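Local structure of Alr2269 protein (Nostoc sp., 3MC9) at residues 136-148 against 205-218. The protein is a cyanobacterial Omp85 whose periplasmic POTRA domains probably help receive and pass on polypeptides during outer-membrane beta-barrel biogenesis. Sequence-based numbering, arbitrary orientation.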
loop_
_atom_site.group_PDB
_atom_site.type_symbol
_atom_site.label_atom_id
_atom_site.label_comp_id
_atom_site.label_asym_id
_atom_site.label_seq_id
_atom_site.Cartn_x
_atom_site.Cartn_y
_atom_site.Cartn_z
ATOM N N PRO A 136 -0.479 8.970 3.281
ATOM C CA PRO A 136 -0.068 7.890 4.166
ATOM C C PRO A 136 -1.248 7.021 4.594
ATOM O O PRO A 136 -2.365 7.515 4.752
ATOM C CB PRO A 136 0.527 8.623 5.378
ATOM C CG PRO A 136 0.872 9.978 4.887
ATOM C CD PRO A 136 -0.072 10.293 3.781
ATOM N N ASN A 137 -0.992 5.728 4.768
ATOM C CA ASN A 137 -2.007 4.816 5.310
ATOM C C ASN A 137 -2.394 5.272 6.713
ATOM O O ASN A 137 -1.577 5.879 7.411
ATOM C CB ASN A 137 -1.459 3.394 5.408
ATOM C CG ASN A 137 -1.462 2.652 4.079
ATOM O OD1 ASN A 137 -2.367 2.805 3.259
ATOM N ND2 ASN A 137 -0.458 1.820 3.880
ATOM N N PRO A 138 -3.625 4.972 7.142
ATOM C CA PRO A 138 -3.964 5.265 8.524
ATOM C C PRO A 138 -3.305 4.266 9.466
ATOM O O PRO A 138 -2.767 3.252 9.010
ATOM C CB PRO A 138 -5.477 5.067 8.551
ATOM C CG PRO A 138 -5.702 3.971 7.576
ATOM C CD PRO A 138 -4.664 4.160 6.491
ATOM N N VAL A 139 -3.343 4.556 10.760
ATOM C CA VAL A 139 -2.859 3.622 11.782
ATOM C C VAL A 139 -3.777 2.404 11.762
ATOM O O VAL A 139 -4.992 2.550 11.741
ATOM C CB VAL A 139 -2.877 4.267 13.183
ATOM C CG1 VAL A 139 -2.363 3.295 14.239
ATOM C CG2 VAL A 139 -2.046 5.557 13.190
ATOM N N LEU A 140 -3.201 1.203 11.718
ATOM C CA LEU A 140 -4.012 -0.029 11.707
ATOM C C LEU A 140 -4.665 -0.242 13.070
ATOM O O LEU A 140 -3.972 -0.446 14.078
ATOM C CB LEU A 140 -3.161 -1.244 11.325
ATOM C CG LEU A 140 -3.875 -2.596 11.247
ATOM C CD1 LEU A 140 -4.900 -2.621 10.101
ATOM C CD2 LEU A 140 -2.871 -3.711 11.089
ATOM N N SER A 141 -5.994 -0.184 13.110
ATOM C CA SER A 141 -6.717 -0.461 14.348
ATOM C C SER A 141 -7.104 -1.934 14.416
ATOM O O SER A 141 -6.976 -2.561 15.475
ATOM C CB SER A 141 -7.953 0.430 14.498
ATOM O OG SER A 141 -8.840 0.277 13.407
ATOM N N LYS A 142 -7.572 -2.490 13.298
ATOM C CA LYS A 142 -7.872 -3.914 13.257
ATOM C C LYS A 142 -8.027 -4.544 11.867
ATOM O O LYS A 142 -8.216 -3.851 10.867
ATOM C CB LYS A 142 -9.095 -4.200 14.131
ATOM C CG LYS A 142 -10.415 -4.329 13.437
ATOM C CD LYS A 142 -11.187 -5.488 14.029
ATOM C CE LYS A 142 -12.217 -5.069 15.039
ATOM N NZ LYS A 142 -13.028 -6.271 15.398
ATOM N N VAL A 143 -7.894 -5.872 11.833
ATOM C CA VAL A 143 -8.157 -6.673 10.644
ATOM C C VAL A 143 -9.348 -7.605 10.903
ATOM O O VAL A 143 -9.377 -8.329 11.899
ATOM C CB VAL A 143 -6.909 -7.498 10.194
ATOM C CG1 VAL A 143 -7.236 -8.360 8.990
ATOM C CG2 VAL A 143 -5.746 -6.575 9.869
ATOM N N GLU A 144 -10.329 -7.549 10.009
ATOM C CA GLU A 144 -11.503 -8.419 10.030
ATOM C C GLU A 144 -11.505 -9.326 8.808
ATOM O O GLU A 144 -11.189 -8.872 7.714
ATOM C CB GLU A 144 -12.766 -7.581 9.892
ATOM C CG GLU A 144 -13.214 -6.848 11.103
ATOM C CD GLU A 144 -14.470 -6.041 10.822
ATOM O OE1 GLU A 144 -15.039 -6.189 9.713
ATOM O OE2 GLU A 144 -14.889 -5.266 11.702
ATOM N N ILE A 145 -11.927 -10.575 8.984
ATOM C CA ILE A 145 -12.190 -11.474 7.870
ATOM C C ILE A 145 -13.676 -11.468 7.549
ATOM O O ILE A 145 -14.510 -11.594 8.437
ATOM C CB ILE A 145 -11.801 -12.915 8.199
ATOM C CG1 ILE A 145 -10.284 -13.038 8.368
ATOM C CG2 ILE A 145 -12.317 -13.894 7.108
ATOM C CD1 ILE A 145 -9.872 -14.354 9.011
ATOM N N GLN A 146 -13.999 -11.329 6.272
ATOM C CA GLN A 146 -15.364 -11.399 5.797
ATOM C C GLN A 146 -15.450 -12.591 4.846
ATOM O O GLN A 146 -14.918 -12.561 3.732
ATOM C CB GLN A 146 -15.691 -10.089 5.093
ATOM C CG GLN A 146 -17.029 -10.007 4.392
ATOM C CD GLN A 146 -17.126 -8.741 3.545
ATOM O OE1 GLN A 146 -16.571 -8.660 2.438
ATOM N NE2 GLN A 146 -17.800 -7.737 4.079
ATOM N N ALA A 147 -16.092 -13.656 5.298
ATOM C CA ALA A 147 -16.145 -14.896 4.523
ATOM C C ALA A 147 -17.330 -14.904 3.587
ATOM O O ALA A 147 -17.254 -15.446 2.484
ATOM C CB ALA A 147 -16.235 -16.085 5.449
ATOM N N ASN A 148 -18.413 -14.283 4.043
ATOM C CA ASN A 148 -19.750 -14.514 3.516
ATOM C C ASN A 148 -20.261 -13.341 2.681
ATOM O O ASN A 148 -19.801 -12.198 2.861
ATOM C CB ASN A 148 -20.710 -14.763 4.684
ATOM N N GLN A 205 -9.529 -4.117 1.870
ATOM C CA GLN A 205 -10.236 -2.827 1.954
ATOM C C GLN A 205 -9.977 -2.128 3.299
ATOM O O GLN A 205 -10.256 -2.667 4.384
ATOM C CB GLN A 205 -11.737 -2.943 1.612
ATOM C CG GLN A 205 -12.511 -4.026 2.339
ATOM C CD GLN A 205 -13.296 -4.967 1.405
ATOM O OE1 GLN A 205 -13.929 -4.531 0.446
ATOM N NE2 GLN A 205 -13.259 -6.263 1.706
ATOM N N VAL A 206 -9.410 -0.930 3.197
ATOM C CA VAL A 206 -8.947 -0.162 4.348
ATOM C C VAL A 206 -9.848 1.034 4.611
ATOM O O VAL A 206 -10.098 1.845 3.717
ATOM C CB VAL A 206 -7.520 0.376 4.140
ATOM C CG1 VAL A 206 -6.976 0.956 5.446
ATOM C CG2 VAL A 206 -6.610 -0.713 3.622
ATOM N N SER A 207 -10.322 1.149 5.846
ATOM C CA SER A 207 -11.088 2.321 6.270
ATOM C C SER A 207 -10.167 3.432 6.719
ATOM O O SER A 207 -9.072 3.169 7.207
ATOM C CB SER A 207 -12.010 1.964 7.435
ATOM O OG SER A 207 -13.246 1.485 6.971
ATOM N N GLU A 208 -10.640 4.672 6.597
ATOM C CA GLU A 208 -9.964 5.830 7.186
ATOM C C GLU A 208 -9.749 5.657 8.694
ATOM O O GLU A 208 -8.792 6.202 9.238
ATOM C CB GLU A 208 -10.729 7.132 6.912
ATOM C CG GLU A 208 -10.340 7.833 5.610
ATOM C CD GLU A 208 -10.811 9.299 5.551
ATOM O OE1 GLU A 208 -10.605 10.050 6.530
ATOM O OE2 GLU A 208 -11.377 9.707 4.516
ATOM N N ASN A 209 -10.626 4.897 9.356
ATOM C CA ASN A 209 -10.435 4.532 10.775
ATOM C C ASN A 209 -9.445 3.371 10.987
ATOM O O ASN A 209 -9.300 2.885 12.104
ATOM C CB ASN A 209 -11.765 4.167 11.471
ATOM C CG ASN A 209 -12.986 4.692 10.736
ATOM O OD1 ASN A 209 -13.122 4.508 9.518
ATOM N ND2 ASN A 209 -13.884 5.345 11.471
ATOM N N GLY A 210 -8.796 2.897 9.925
ATOM C CA GLY A 210 -7.760 1.867 10.059
ATOM C C GLY A 210 -8.262 0.445 10.277
ATOM O O GLY A 210 -7.535 -0.396 10.809
ATOM N N VAL A 211 -9.499 0.183 9.871
ATOM C CA VAL A 211 -10.041 -1.161 9.855
ATOM C C VAL A 211 -9.800 -1.754 8.473
ATOM O O VAL A 211 -10.275 -1.230 7.480
ATOM C CB VAL A 211 -11.562 -1.200 10.160
ATOM C CG1 VAL A 211 -12.096 -2.635 10.016
ATOM C CG2 VAL A 211 -11.868 -0.634 11.572
ATOM N N VAL A 212 -9.040 -2.838 8.425
ATOM C CA VAL A 212 -8.834 -3.593 7.199
ATOM C C VAL A 212 -9.780 -4.784 7.156
ATOM O O VAL A 212 -9.746 -5.636 8.042
ATOM C CB VAL A 212 -7.409 -4.130 7.106
ATOM C CG1 VAL A 212 -7.218 -4.956 5.807
ATOM C CG2 VAL A 212 -6.424 -2.993 7.197
ATOM N N THR A 213 -10.591 -4.854 6.108
ATOM C CA THR A 213 -11.460 -5.987 5.887
ATOM C C THR A 213 -10.876 -6.860 4.773
ATOM O O THR A 213 -10.677 -6.387 3.648
ATOM C CB THR A 213 -12.871 -5.536 5.497
ATOM O OG1 THR A 213 -13.349 -4.582 6.457
ATOM C CG2 THR A 213 -13.824 -6.724 5.411
ATOM N N LEU A 214 -10.599 -8.119 5.101
ATOM C CA LEU A 214 -10.130 -9.120 4.136
ATOM C C LEU A 214 -11.277 -10.057 3.772
ATOM O O LEU A 214 -11.775 -10.817 4.604
ATOM C CB LEU A 214 -8.988 -9.946 4.715
ATOM C CG LEU A 214 -7.768 -9.190 5.225
ATOM C CD1 LEU A 214 -6.778 -10.183 5.876
ATOM C CD2 LEU A 214 -7.134 -8.432 4.063
ATOM N N GLN A 215 -11.701 -9.975 2.526
ATOM C CA GLN A 215 -12.725 -10.838 1.984
ATOM C C GLN A 215 -12.009 -12.106 1.548
ATOM O O GLN A 215 -11.047 -12.007 0.793
ATOM C CB GLN A 215 -13.323 -10.116 0.785
ATOM C CG GLN A 215 -14.694 -10.549 0.379
ATOM C CD GLN A 215 -15.392 -9.449 -0.433
ATOM O OE1 GLN A 215 -15.091 -9.237 -1.609
ATOM N NE2 GLN A 215 -16.314 -8.733 0.209
ATOM N N VAL A 216 -12.468 -13.269 2.026
ATOM C CA VAL A 216 -11.843 -14.562 1.747
ATOM C C VAL A 216 -12.865 -15.554 1.189
ATOM O O VAL A 216 -13.951 -15.702 1.740
ATOM C CB VAL A 216 -11.217 -15.187 3.023
ATOM C CG1 VAL A 216 -10.512 -16.487 2.689
ATOM C CG2 VAL A 216 -10.242 -14.237 3.660
ATOM N N ALA A 217 -12.516 -16.202 0.080
ATOM C CA ALA A 217 -13.260 -17.348 -0.434
ATOM C C ALA A 217 -12.649 -18.539 0.264
ATOM O O ALA A 217 -11.611 -19.015 -0.119
ATOM C CB ALA A 217 -13.104 -17.477 -1.953
ATOM N N GLU A 218 -13.273 -18.978 1.340
ATOM C CA GLU A 218 -12.684 -19.991 2.206
ATOM C C GLU A 218 -12.774 -21.374 1.622
ATOM O O GLU A 218 -11.913 -22.203 1.860
ATOM C CB GLU A 218 -13.406 -19.977 3.572
ATOM C CG GLU A 218 -13.276 -18.636 4.265
ATOM C CD GLU A 218 -13.737 -18.651 5.705
ATOM O OE1 GLU A 218 -14.724 -19.335 6.007
ATOM O OE2 GLU A 218 -13.114 -17.932 6.513
HETATM O O HOH W 1 -16.039 -18.357 2.153
#
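A POTRA domain packs two helices against one face of a three-stranded sheet, and here its first strand, 142-146, is joined in parallel to the last, 211-217, which runs down the middle of the sheet with strand 199-206 on its far flank. Lys142, Glu144 and Gln146 on the edge strand exchange backbone bonds with Val212, Leu214 and Val216; Leu214 N gives its hydrogen to Glu144 O at 2.8 Å, almost straight at 171°. At the start of the central strand, Gly210, last residue of a type I turn from Ser207, offers one carbonyl oxygen to two successive amides, Ser141 N at 2.8 Å and Lys142 N at 3.3 Å, both from the same face of its plane. Beside this turn the ring of Pro138 rests its CG 3.9 Å from Val206 CG1. Val143, Ile145, Val212 and Leu214 line the helix-covered face, where Phe166 of helix 161-166 touches both Val143 and Leu214. With CG1 of Val143 turned anti to the backbone N (chi1 178°), that methyl meets Leu214 CD1 at 3.6 Å. Leu140 reaches in at about a right angle to Val212, its CD1 tightly set 3.3 Å from CG2. Past the strand ends, Glu218, whose carboxylate is bound by Tyr190, Ser155 and the amide of Val156, lays its CD 3.6 Å from Ala147 CB, while one water accepts from Glu218 N and donates to Ala147 O.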